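Long-range contact in insecticidal protein (Brevibacillus laterosporus, PDB 7ML9), which probably forms beta-barrel pores in membranes as an insecticidal toxin active against the western corn rootworm: residues S24-L35 with N140-T152. Numbering follows the deposited sequence.
With NA (sodium ion), chain F.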
loop_
_atom_site.group_PDB
_atom_site.type_symbol
_atom_site.label_atom_id
_atom_site.label_comp_id
_atom_site.label_asym_id
_atom_site.label_seq_id
_atom_site.Cartn_x
_atom_site.Cartn_y
_atom_site.Cartn_z
ATOM N N SER A 24 -12.031 7.723 2.810
ATOM C CA SER A 24 -12.075 8.755 3.834
ATOM C C SER A 24 -10.770 9.558 3.814
ATOM O O SER A 24 -9.792 9.132 3.202
ATOM C CB SER A 24 -12.311 8.126 5.201
ATOM O OG SER A 24 -11.650 6.877 5.286
ATOM N N SER A 25 -10.762 10.722 4.464
ATOM C CA SER A 25 -9.589 11.583 4.508
ATOM C C SER A 25 -9.430 12.183 5.899
ATOM O O SER A 25 -10.410 12.437 6.602
ATOM C CB SER A 25 -9.672 12.731 3.487
ATOM O OG SER A 25 -8.398 13.354 3.362
ATOM N N THR A 26 -8.182 12.410 6.285
ATOM C CA THR A 26 -7.856 13.176 7.477
ATOM C C THR A 26 -7.266 14.500 7.018
ATOM O O THR A 26 -6.249 14.518 6.314
ATOM C CB THR A 26 -6.872 12.430 8.370
ATOM O OG1 THR A 26 -7.481 11.219 8.837
ATOM C CG2 THR A 26 -6.460 13.305 9.563
ATOM N N ASP A 27 -7.921 15.599 7.384
ATOM C CA ASP A 27 -7.389 16.939 7.120
ATOM C C ASP A 27 -6.398 17.226 8.232
ATOM O O ASP A 27 -6.781 17.650 9.326
ATOM C CB ASP A 27 -8.525 17.961 7.066
ATOM C CG ASP A 27 -8.044 19.382 6.753
ATOM O OD1 ASP A 27 -6.873 19.729 7.008
ATOM O OD2 ASP A 27 -8.868 20.167 6.261
ATOM N N VAL A 28 -5.118 16.975 7.959
ATOM C CA VAL A 28 -4.119 16.955 9.016
ATOM C C VAL A 28 -3.975 18.334 9.665
ATOM O O VAL A 28 -3.918 18.454 10.895
ATOM C CB VAL A 28 -2.781 16.436 8.463
ATOM C CG1 VAL A 28 -1.680 16.580 9.515
ATOM C CG2 VAL A 28 -2.935 14.944 8.019
ATOM N N GLN A 29 -3.917 19.395 8.854
ATOM C CA GLN A 29 -3.766 20.730 9.439
ATOM C C GLN A 29 -4.953 21.097 10.326
ATOM O O GLN A 29 -4.770 21.649 11.421
ATOM C CB GLN A 29 -3.584 21.764 8.336
ATOM C CG GLN A 29 -2.215 21.717 7.706
ATOM C CD GLN A 29 -2.130 22.634 6.515
ATOM O OE1 GLN A 29 -2.421 22.240 5.384
ATOM N NE2 GLN A 29 -1.753 23.876 6.767
ATOM N N GLU A 30 -6.177 20.804 9.875
ATOM C CA GLU A 30 -7.345 21.121 10.687
ATOM C C GLU A 30 -7.376 20.293 11.966
ATOM O O GLU A 30 -7.760 20.802 13.028
ATOM C CB GLU A 30 -8.632 20.932 9.888
ATOM C CG GLU A 30 -9.893 21.230 10.706
ATOM C CD GLU A 30 -9.943 22.674 11.253
ATOM O OE1 GLU A 30 -10.622 22.899 12.284
ATOM O OE2 GLU A 30 -9.319 23.589 10.657
ATOM N N ARG A 31 -6.938 19.028 11.906
ATOM C CA ARG A 31 -6.890 18.233 13.134
ATOM C C ARG A 31 -5.833 18.750 14.105
ATOM O O ARG A 31 -6.036 18.680 15.328
ATOM C CB ARG A 31 -6.654 16.749 12.814
ATOM C CG ARG A 31 -7.821 16.067 12.105
ATOM C CD ARG A 31 -9.173 16.212 12.826
ATOM N NE ARG A 31 -9.182 15.550 14.135
ATOM C CZ ARG A 31 -10.002 15.881 15.134
ATOM N NH1 ARG A 31 -10.890 16.864 14.976
ATOM N NH2 ARG A 31 -9.946 15.227 16.290
ATOM N N LEU A 32 -4.707 19.268 13.599
ATOM C CA LEU A 32 -3.724 19.888 14.491
ATOM C C LEU A 32 -4.272 21.169 15.108
ATOM O O LEU A 32 -3.945 21.497 16.256
ATOM C CB LEU A 32 -2.416 20.178 13.749
ATOM C CG LEU A 32 -1.645 18.910 13.319
ATOM C CD1 LEU A 32 -0.414 19.268 12.526
ATOM C CD2 LEU A 32 -1.247 18.081 14.543
ATOM N N ARG A 33 -5.082 21.916 14.357
ATOM C CA ARG A 33 -5.753 23.074 14.942
ATOM C C ARG A 33 -6.729 22.651 16.035
ATOM O O ARG A 33 -6.837 23.321 17.074
ATOM C CB ARG A 33 -6.483 23.864 13.864
ATOM C CG ARG A 33 -5.569 24.576 12.851
ATOM C CD ARG A 33 -6.460 25.254 11.816
ATOM N NE ARG A 33 -5.678 25.709 10.667
ATOM C CZ ARG A 33 -6.176 26.414 9.659
ATOM N NH1 ARG A 33 -7.459 26.758 9.654
ATOM N NH2 ARG A 33 -5.387 26.780 8.655
ATOM N N ASP A 34 -7.448 21.544 15.829
ATOM C CA ASP A 34 -8.335 21.052 16.878
ATOM C C ASP A 34 -7.538 20.546 18.071
ATOM O O ASP A 34 -7.975 20.700 19.218
ATOM C CB ASP A 34 -9.259 19.954 16.350
ATOM C CG ASP A 34 -10.225 19.445 17.418
ATOM O OD1 ASP A 34 -11.279 20.084 17.642
ATOM O OD2 ASP A 34 -9.920 18.414 18.051
ATOM N N LEU A 35 -6.367 19.951 17.822
ATOM C CA LEU A 35 -5.484 19.562 18.919
ATOM C C LEU A 35 -5.167 20.757 19.826
ATOM O O LEU A 35 -5.198 20.642 21.062
ATOM C CB LEU A 35 -4.195 18.962 18.355
ATOM C CG LEU A 35 -3.147 18.481 19.350
ATOM C CD1 LEU A 35 -3.717 17.296 20.126
ATOM C CD2 LEU A 35 -1.841 18.090 18.608
ATOM N N ASN A 140 -2.953 0.413 -7.089
ATOM C CA ASN A 140 -3.160 0.734 -5.686
ATOM C C ASN A 140 -4.311 1.727 -5.582
ATOM O O ASN A 140 -4.696 2.368 -6.563
ATOM C CB ASN A 140 -1.856 1.239 -5.046
ATOM C CG ASN A 140 -1.505 2.682 -5.429
ATOM O OD1 ASN A 140 -2.350 3.570 -5.386
ATOM N ND2 ASN A 140 -0.237 2.917 -5.763
ATOM N N THR A 141 -4.881 1.820 -4.380
ATOM C CA THR A 141 -5.921 2.792 -4.060
ATOM C C THR A 141 -5.625 3.360 -2.681
ATOM O O THR A 141 -5.336 2.599 -1.754
ATOM C CB THR A 141 -7.319 2.161 -4.063
ATOM O OG1 THR A 141 -7.652 1.710 -5.383
ATOM C CG2 THR A 141 -8.361 3.177 -3.609
ATOM N N THR A 142 -5.677 4.679 -2.546
ATOM C CA THR A 142 -5.571 5.290 -1.226
ATOM C C THR A 142 -6.952 5.273 -0.588
ATOM O O THR A 142 -7.876 5.940 -1.068
ATOM C CB THR A 142 -5.012 6.700 -1.333
ATOM O OG1 THR A 142 -3.691 6.638 -1.886
ATOM C CG2 THR A 142 -4.952 7.340 0.067
ATOM N N THR A 143 -7.113 4.469 0.463
ATOM C CA THR A 143 -8.428 4.263 1.053
ATOM C C THR A 143 -8.678 5.158 2.262
ATOM O O THR A 143 -9.825 5.536 2.513
ATOM C CB THR A 143 -8.596 2.789 1.467
ATOM O OG1 THR A 143 -7.514 2.404 2.321
ATOM C CG2 THR A 143 -8.593 1.859 0.218
ATOM N N HIS A 144 -7.637 5.475 3.031
ATOM C CA HIS A 144 -7.696 6.473 4.100
ATOM C C HIS A 144 -6.609 7.492 3.789
ATOM O O HIS A 144 -5.438 7.275 4.129
ATOM C CB HIS A 144 -7.478 5.847 5.469
ATOM C CG HIS A 144 -8.553 4.896 5.887
ATOM N ND1 HIS A 144 -8.833 3.732 5.200
ATOM C CD2 HIS A 144 -9.388 4.915 6.951
ATOM C CE1 HIS A 144 -9.809 3.087 5.812
ATOM N NE2 HIS A 144 -10.163 3.782 6.879
ATOM N N GLY A 145 -6.993 8.592 3.128
ATOM C CA GLY A 145 -6.025 9.558 2.667
ATOM C C GLY A 145 -5.597 10.541 3.752
ATOM O O GLY A 145 -6.248 10.701 4.783
ATOM N N LEU A 146 -4.467 11.199 3.501
ATOM C CA LEU A 146 -3.950 12.251 4.371
ATOM C C LEU A 146 -3.871 13.531 3.550
ATOM O O LEU A 146 -3.119 13.604 2.568
ATOM C CB LEU A 146 -2.585 11.872 4.957
ATOM C CG LEU A 146 -2.496 10.617 5.840
ATOM C CD1 LEU A 146 -1.045 10.255 6.166
ATOM C CD2 LEU A 146 -3.283 10.775 7.118
ATOM N N LYS A 147 -4.673 14.526 3.925
ATOM C CA LYS A 147 -4.622 15.850 3.302
ATOM C C LYS A 147 -3.579 16.670 4.052
ATOM O O LYS A 147 -3.816 17.112 5.179
ATOM C CB LYS A 147 -5.988 16.522 3.336
ATOM C CG LYS A 147 -5.992 17.877 2.642
ATOM C CD LYS A 147 -7.403 18.385 2.401
ATOM C CE LYS A 147 -7.411 19.902 2.280
ATOM N NZ LYS A 147 -8.634 20.394 1.577
ATOM N N LEU A 148 -2.414 16.853 3.439
ATOM C CA LEU A 148 -1.267 17.441 4.106
ATOM C C LEU A 148 -0.967 18.862 3.658
ATOM O O LEU A 148 -0.064 19.484 4.223
ATOM C CB LEU A 148 -0.035 16.558 3.895
ATOM C CG LEU A 148 -0.125 15.210 4.616
ATOM C CD1 LEU A 148 0.816 14.191 3.967
ATOM C CD2 LEU A 148 0.224 15.397 6.107
ATOM N N GLY A 149 -1.699 19.395 2.680
ATOM C CA GLY A 149 -1.455 20.735 2.184
ATOM C C GLY A 149 -0.410 20.819 1.096
ATOM O O GLY A 149 -0.093 21.926 0.637
ATOM N N VAL A 150 0.136 19.681 0.676
ATOM C CA VAL A 150 1.144 19.597 -0.370
ATOM C C VAL A 150 1.060 18.186 -0.936
ATOM O O VAL A 150 0.747 17.230 -0.215
ATOM C CB VAL A 150 2.558 19.927 0.172
ATOM C CG1 VAL A 150 2.914 19.043 1.370
ATOM C CG2 VAL A 150 3.604 19.795 -0.909
ATOM N N LYS A 151 1.295 18.059 -2.240
ATOM C CA LYS A 151 1.277 16.736 -2.850
ATOM C C LYS A 151 2.325 15.855 -2.185
ATOM O O LYS A 151 3.496 16.227 -2.070
ATOM C CB LYS A 151 1.524 16.828 -4.359
ATOM C CG LYS A 151 1.358 15.484 -5.076
ATOM C CD LYS A 151 2.294 15.356 -6.265
ATOM C CE LYS A 151 2.150 14.003 -6.942
ATOM N NZ LYS A 151 3.297 13.778 -7.879
ATOM N N THR A 152 1.891 14.690 -1.720
ATOM C CA THR A 152 2.730 13.795 -0.941
ATOM C C THR A 152 2.572 12.394 -1.514
ATOM O O THR A 152 1.445 11.935 -1.736
ATOM C CB THR A 152 2.338 13.831 0.548
ATOM O OG1 THR A 152 2.532 15.159 1.053
ATOM C CG2 THR A 152 3.170 12.849 1.367
HETATM NA NA NA F . -12.343 20.793 13.458
HETATM O O HOH W 1 -7.356 9.103 6.947
HETATM O O HOH W 2 -4.094 19.493 5.876
#
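Val28 meets Leu148 obliquely, its CG2 branch 3.7 Å from Leu148 CD2. With CG1 anti to the backbone N (chi1 173°), CG2 is left beside that N, where it lies against Leu148 and more loosely faces Leu146 CD2. Thr26 and Leu146 pair across a parallel bridge with their side chains on the same face of the sheet, and Leu146 CD2 approaches Thr26 CB; Val269 of strand 266-289 and Tyr86 of strand 86-115 extend this apolar cluster. The other face carries Ser25, Asp27 and Lys147. There Lys147 runs out extended, and its NZ stops 4.7 Å from Asp27 OD2, too far for contact, although some electrostatic attraction is likely. Backbone pairing identifies 25-27 as a short parallel strand added to 130-147 in the long sheet of this aerolysin/ETX-MTX2-type toxin: Gly145 N to Ser24 O is 2.9 Å, Thr26 N to Gly145 O 3.0 Å and Lys147 N to Thr26 O 2.9 Å, with N-H...O angles of 160-162°. Val28 N continues the ladder to Lys147 O at 3.1 Å just as the helix begins. Asp27 is its N-cap, OD1 accepting from Glu30 N (3.1 Å) from above the carboxylate plane. At the other end, the chain turns a corner at Thr143 and His144, which form a classic beta bulge facing Gln272, and Ser24 OG sits over one face of the His144 imidazole, 3.4 Å from CD2 and offset toward the rim.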